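Local coordinates for protein 2-phospho-L-lactate guanylyltransferase (Methanosarcina mazei, PDB 2I5E) that probably catalyses the guanylylation of (2S)-2-phospholactate with GTP, an activating step in the biosynthesis of coenzyme F420, at residues Asp97-Leu101 / Met167-Ile172; Glu30-Met35 / Ala188-Ile193. Residue numbers count along the deposited sequence, not the author numbering.

Contact 1: Asp97-Leu101 / Met167-Ile172; sequences DLPLL and MAGTDI
This contact joins two loops at the C-terminal side of strands in the central sheet: D97-L101 follows strand 91-94, and M167-I172 runs toward helix 175-184. Each contains a type I turn (L98-L101 and M167-T170). The CA register pairs L98 with D171 (5.0 Å), L100 with M167 (5.0 Å) and L101 with A168 (4.8 Å). A weak hydrogen bond from I172 N to D97 O (3.1 Å) and a CA-H...O contact from D171 CA to the same D97 O (3.3 Å) tie one end. Both aspartates adopt chi1 p, bringing D97 OD2 within 4.6 Å of D171 OD2; water 1 donates to both, at 2.9 and 2.6 Å, while K16 and K122 balance the charges. Such a carboxylate pair, here bridged by water, is consistent with the metal-binding acidic site of GT-A-like nucleotidyltransferases. Water 2 links L100 N (3.0 Å), M167 O (2.8 Å) and T170 O (2.6 Å). L100 CB meets M167 CB at 3.8 Å and L101 CD1 meets A168 CB at 3.5 Å.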
loop_
_atom_site.group_PDB
_atom_site.type_symbol
_atom_site.label_atom_id
_atom_site.label_comp_id
_atom_site.label_asym_id
_atom_site.label_seq_id
_atom_site.Cartn_x
_atom_site.Cartn_y
_atom_site.Cartn_z
ATOM N N ASP A 97 7.698 12.823 -2.159
ATOM C CA ASP A 97 6.415 12.568 -2.723
ATOM C C ASP A 97 5.516 11.673 -1.889
ATOM O O ASP A 97 4.754 10.832 -2.425
ATOM C CB ASP A 97 6.555 12.043 -4.176
ATOM C CG ASP A 97 7.346 10.779 -4.277
ATOM O OD1 ASP A 97 7.887 10.338 -3.258
ATOM O OD2 ASP A 97 7.392 10.203 -5.388
ATOM N N LEU A 98 5.629 11.847 -0.559
ATOM C CA LEU A 98 4.963 11.008 0.387
ATOM C C LEU A 98 4.003 11.892 1.243
ATOM O O LEU A 98 4.263 12.095 2.387
ATOM C CB LEU A 98 6.039 10.303 1.267
ATOM C CG LEU A 98 7.192 9.522 0.491
ATOM C CD1 LEU A 98 8.104 8.829 1.431
ATOM C CD2 LEU A 98 6.673 8.475 -0.437
ATOM N N PRO A 99 2.908 12.386 0.662
ATOM C CA PRO A 99 2.019 13.243 1.418
ATOM C C PRO A 99 1.148 12.550 2.515
ATOM O O PRO A 99 0.459 13.248 3.269
ATOM C CB PRO A 99 1.190 13.904 0.317
ATOM C CG PRO A 99 1.005 12.779 -0.652
ATOM C CD PRO A 99 2.408 12.221 -0.729
ATOM N N LEU A 100 1.228 11.221 2.642
ATOM C CA LEU A 100 0.463 10.431 3.640
ATOM C C LEU A 100 1.345 10.032 4.824
ATOM O O LEU A 100 0.912 9.381 5.757
ATOM C CB LEU A 100 -0.183 9.201 2.955
ATOM C CG LEU A 100 -1.128 9.539 1.796
ATOM C CD1 LEU A 100 -1.875 8.299 1.331
ATOM C CD2 LEU A 100 -2.147 10.677 2.199
ATOM N N LEU A 101 2.592 10.444 4.758
ATOM C CA LEU A 101 3.575 10.105 5.732
ATOM C C LEU A 101 3.427 11.072 6.870
ATOM O O LEU A 101 3.279 12.300 6.643
ATOM C CB LEU A 101 4.948 10.265 5.104
ATOM C CG LEU A 101 6.091 9.927 6.000
ATOM C CD1 LEU A 101 6.203 8.387 6.115
ATOM C CD2 LEU A 101 7.352 10.611 5.430
HETATM N N MSE A 167 0.234 4.022 4.156
HETATM C CA MSE A 167 0.299 5.472 3.980
HETATM C C MSE A 167 1.734 5.868 3.585
HETATM O O MSE A 167 1.904 6.667 2.682
HETATM C CB MSE A 167 -0.080 6.198 5.246
HETATM C CG MSE A 167 -1.528 5.956 5.740
HETATM SE SE MSE A 167 -2.926 6.372 4.486
HETATM C CE MSE A 167 -3.992 4.652 4.638
ATOM N N ALA A 168 2.758 5.293 4.235
ATOM C CA ALA A 168 4.132 5.671 3.920
ATOM C C ALA A 168 4.549 4.989 2.579
ATOM O O ALA A 168 5.524 5.362 1.925
ATOM C CB ALA A 168 5.119 5.218 5.097
ATOM N N GLY A 169 3.809 3.983 2.175
ATOM C CA GLY A 169 4.066 3.374 0.897
ATOM C C GLY A 169 3.356 3.905 -0.329
ATOM O O GLY A 169 3.627 3.438 -1.434
ATOM N N THR A 170 2.478 4.899 -0.150
ATOM C CA THR A 170 1.803 5.629 -1.262
ATOM C C THR A 170 2.633 6.822 -1.665
ATOM O O THR A 170 2.557 7.927 -1.076
ATOM C CB THR A 170 0.419 6.032 -0.787
ATOM O OG1 THR A 170 -0.219 4.839 -0.331
ATOM C CG2 THR A 170 -0.469 6.635 -1.876
ATOM N N ASP A 171 3.486 6.597 -2.667
ATOM C CA ASP A 171 4.189 7.675 -3.319
ATOM C C ASP A 171 3.280 8.112 -4.466
ATOM O O ASP A 171 2.507 7.323 -5.027
ATOM C CB ASP A 171 5.547 7.235 -3.835
ATOM C CG ASP A 171 5.489 5.929 -4.646
ATOM O OD1 ASP A 171 5.263 4.856 -4.081
ATOM O OD2 ASP A 171 5.621 6.006 -5.859
ATOM N N ILE A 172 3.404 9.370 -4.835
ATOM C CA ILE A 172 2.409 9.938 -5.699
ATOM C C ILE A 172 3.170 10.189 -6.942
ATOM O O ILE A 172 3.974 11.121 -6.961
ATOM C CB ILE A 172 1.688 11.187 -5.041
ATOM C CG1 ILE A 172 0.514 10.691 -4.108
ATOM C CG2 ILE A 172 0.960 12.011 -6.135
ATOM C CD1 ILE A 172 0.866 10.492 -2.759
HETATM O O HOH W 1 7.464 7.620 -6.723
HETATM O O HOH W 2 2.661 8.961 1.303
#

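Contact 2: Glu30-Met35 / Ala188-Ile193; sequences EFVELM and AAKDYI
Antiparallel helix packing is exemplified by E30-M35, on the helix of the beta-alpha-beta crossover between strands 5-9 and 50-55 of this GT-A-like fold, against A188-I193, the start of the last, short helix 188-194. The segment axes approach to 8.9 Å, with 155° between their N-to-C directions. Small A189 permits this spacing: its CA lies 5.3 Å from L34 CA, its CB 3.7 Å from M35 CG and 3.9 Å from F31 CE1. L34 points toward the partner helix in the m, t rotamer, with CD1 3.6 Å from Y192 CB. F31 leaves its helix sideways, but chi1 t swings the ring across. I193, m at both chi angles, then lays CD1 over one ring face, a CH-pi contact 4.1 Å from the F31 centroid and 18° off its normal; I193 CG1 also reaches F31 CE1 at 3.6 Å. L178 of helix 175-184 touches both F31 and I193 and joins the apolar cluster. Y192 points toward the other helix, and chi1 t with chi2 at 84° extends its ring along E30, F31 and L34. F31 CD1 is 4.0 Å from Y192 CD2, while at the outer margin Y192 OH rests 3.6 Å from E30 CB.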
loop_
_atom_site.group_PDB
_atom_site.type_symbol
_atom_site.label_atom_id
_atom_site.label_comp_id
_atom_site.label_asym_id
_atom_site.label_seq_id
_atom_site.Cartn_x
_atom_site.Cartn_y
_atom_site.Cartn_z
ATOM N N GLU A 30 4.151 22.967 -9.065
ATOM C CA GLU A 30 3.476 23.444 -7.810
ATOM C C GLU A 30 3.094 22.323 -6.812
ATOM O O GLU A 30 3.325 22.444 -5.632
ATOM C CB GLU A 30 2.245 24.277 -8.145
ATOM C CG GLU A 30 2.450 25.711 -7.715
ATOM C CD GLU A 30 1.869 26.049 -6.361
ATOM O OE1 GLU A 30 2.470 25.676 -5.296
ATOM O OE2 GLU A 30 0.801 26.761 -6.409
ATOM N N PHE A 31 2.485 21.260 -7.325
ATOM C CA PHE A 31 2.120 20.103 -6.567
ATOM C C PHE A 31 3.345 19.605 -5.779
ATOM O O PHE A 31 3.370 19.609 -4.589
ATOM C CB PHE A 31 1.625 19.029 -7.555
ATOM C CG PHE A 31 1.055 17.827 -6.895
ATOM C CD1 PHE A 31 0.212 17.971 -5.788
ATOM C CD2 PHE A 31 1.356 16.553 -7.360
ATOM C CE1 PHE A 31 -0.291 16.910 -5.157
ATOM C CE2 PHE A 31 0.820 15.438 -6.733
ATOM C CZ PHE A 31 -0.018 15.616 -5.651
ATOM N N VAL A 32 4.391 19.199 -6.482
ATOM C CA VAL A 32 5.639 18.710 -5.905
ATOM C C VAL A 32 6.167 19.605 -4.743
ATOM O O VAL A 32 6.529 19.154 -3.658
ATOM C CB VAL A 32 6.543 18.625 -7.157
ATOM C CG1 VAL A 32 7.811 19.461 -7.113
ATOM C CG2 VAL A 32 6.609 17.195 -7.746
ATOM N N GLU A 33 6.160 20.899 -4.951
ATOM C CA GLU A 33 6.557 21.862 -3.900
ATOM C C GLU A 33 5.664 21.714 -2.689
ATOM O O GLU A 33 6.129 21.669 -1.552
ATOM C CB GLU A 33 6.436 23.295 -4.411
ATOM C CG GLU A 33 6.828 24.315 -3.303
ATOM C CD GLU A 33 7.020 25.743 -3.882
ATOM O OE1 GLU A 33 7.760 25.887 -4.871
ATOM O OE2 GLU A 33 6.422 26.711 -3.321
ATOM N N LEU A 34 4.354 21.630 -2.916
ATOM C CA LEU A 34 3.429 21.381 -1.731
ATOM C C LEU A 34 3.758 20.048 -1.032
ATOM O O LEU A 34 3.748 19.970 0.192
ATOM C CB LEU A 34 1.934 21.446 -2.124
ATOM C CG LEU A 34 1.481 22.719 -2.790
ATOM C CD1 LEU A 34 0.048 22.616 -3.240
ATOM C CD2 LEU A 34 1.694 23.920 -1.857
HETATM N N MSE A 35 4.042 19.004 -1.812
HETATM C CA MSE A 35 4.386 17.695 -1.218
HETATM C C MSE A 35 5.656 17.777 -0.441
HETATM O O MSE A 35 5.698 17.265 0.663
HETATM C CB MSE A 35 4.449 16.595 -2.253
HETATM C CG MSE A 35 3.047 16.177 -2.689
HETATM SE SE MSE A 35 3.082 14.539 -3.692
HETATM C CE MSE A 35 4.059 15.015 -5.360
ATOM N N ALA A 188 -2.383 20.378 2.216
ATOM C CA ALA A 188 -2.350 21.349 1.139
ATOM C C ALA A 188 -2.249 20.595 -0.211
ATOM O O ALA A 188 -2.888 20.984 -1.203
ATOM C CB ALA A 188 -1.168 22.284 1.351
ATOM N N ALA A 189 -1.484 19.490 -0.233
ATOM C CA ALA A 189 -1.215 18.856 -1.516
ATOM C C ALA A 189 -2.565 18.295 -1.959
ATOM O O ALA A 189 -3.022 18.508 -3.093
ATOM C CB ALA A 189 -0.078 17.724 -1.316
ATOM N N LYS A 190 -3.262 17.648 -1.015
ATOM C CA LYS A 190 -4.592 17.105 -1.256
ATOM C C LYS A 190 -5.564 18.220 -1.673
ATOM O O LYS A 190 -6.282 18.107 -2.688
ATOM C CB LYS A 190 -5.072 16.338 -0.018
ATOM C CG LYS A 190 -6.460 15.599 -0.225
ATOM C CD LYS A 190 -7.598 16.374 0.485
ATOM C CE LYS A 190 -8.964 15.656 0.338
ATOM N NZ LYS A 190 -9.001 14.189 0.890
ATOM N N ASP A 191 -5.532 19.346 -0.970
ATOM C CA ASP A 191 -6.514 20.469 -1.343
ATOM C C ASP A 191 -6.242 20.950 -2.712
ATOM O O ASP A 191 -7.154 21.355 -3.382
ATOM C CB ASP A 191 -6.432 21.661 -0.362
ATOM C CG ASP A 191 -6.635 21.228 1.042
ATOM O OD1 ASP A 191 -7.328 20.207 1.190
ATOM O OD2 ASP A 191 -6.094 21.827 1.979
ATOM N N TYR A 192 -4.971 20.908 -3.126
ATOM C CA TYR A 192 -4.590 21.408 -4.441
ATOM C C TYR A 192 -5.250 20.569 -5.518
ATOM O O TYR A 192 -5.885 21.070 -6.432
ATOM C CB TYR A 192 -3.017 21.412 -4.571
ATOM C CG TYR A 192 -2.449 21.913 -5.926
ATOM C CD1 TYR A 192 -2.273 23.291 -6.168
ATOM C CD2 TYR A 192 -2.127 21.028 -6.948
ATOM C CE1 TYR A 192 -1.806 23.808 -7.402
ATOM C CE2 TYR A 192 -1.643 21.504 -8.202
ATOM C CZ TYR A 192 -1.473 22.912 -8.407
ATOM O OH TYR A 192 -0.946 23.403 -9.616
ATOM N N ILE A 193 -5.090 19.261 -5.395
ATOM C CA ILE A 193 -5.726 18.273 -6.279
ATOM C C ILE A 193 -7.231 18.365 -6.147
ATOM O O ILE A 193 -7.911 18.375 -7.121
ATOM C CB ILE A 193 -5.238 16.807 -5.908
ATOM C CG1 ILE A 193 -3.746 16.705 -6.135
ATOM C CG2 ILE A 193 -6.019 15.743 -6.766
ATOM C CD1 ILE A 193 -3.358 16.926 -7.596
#

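Chemistry follows position. The centre of contact 1 lies about 7 Å from the centre of the chain, that of contact 2 about 14 Å; both are partly buried. Contact 1 joins irregular loops, where backbone polar groups and bridging waters act alongside apolar packing, and water and lysines attend the facing carboxylates; M167 N also bonds D164 of the second subunit. Contact 2 joins helices whose backbone groups are largely paired along each helix, so apolar side chains meet, with a weak bond from A189 N to Q38 OE1 just beyond. They touch: I172 CG2 lies 3.5 Å from F31 CE2. Helix 25-45 thus packs against the loops of contact 1 while pairing with helix 188-194.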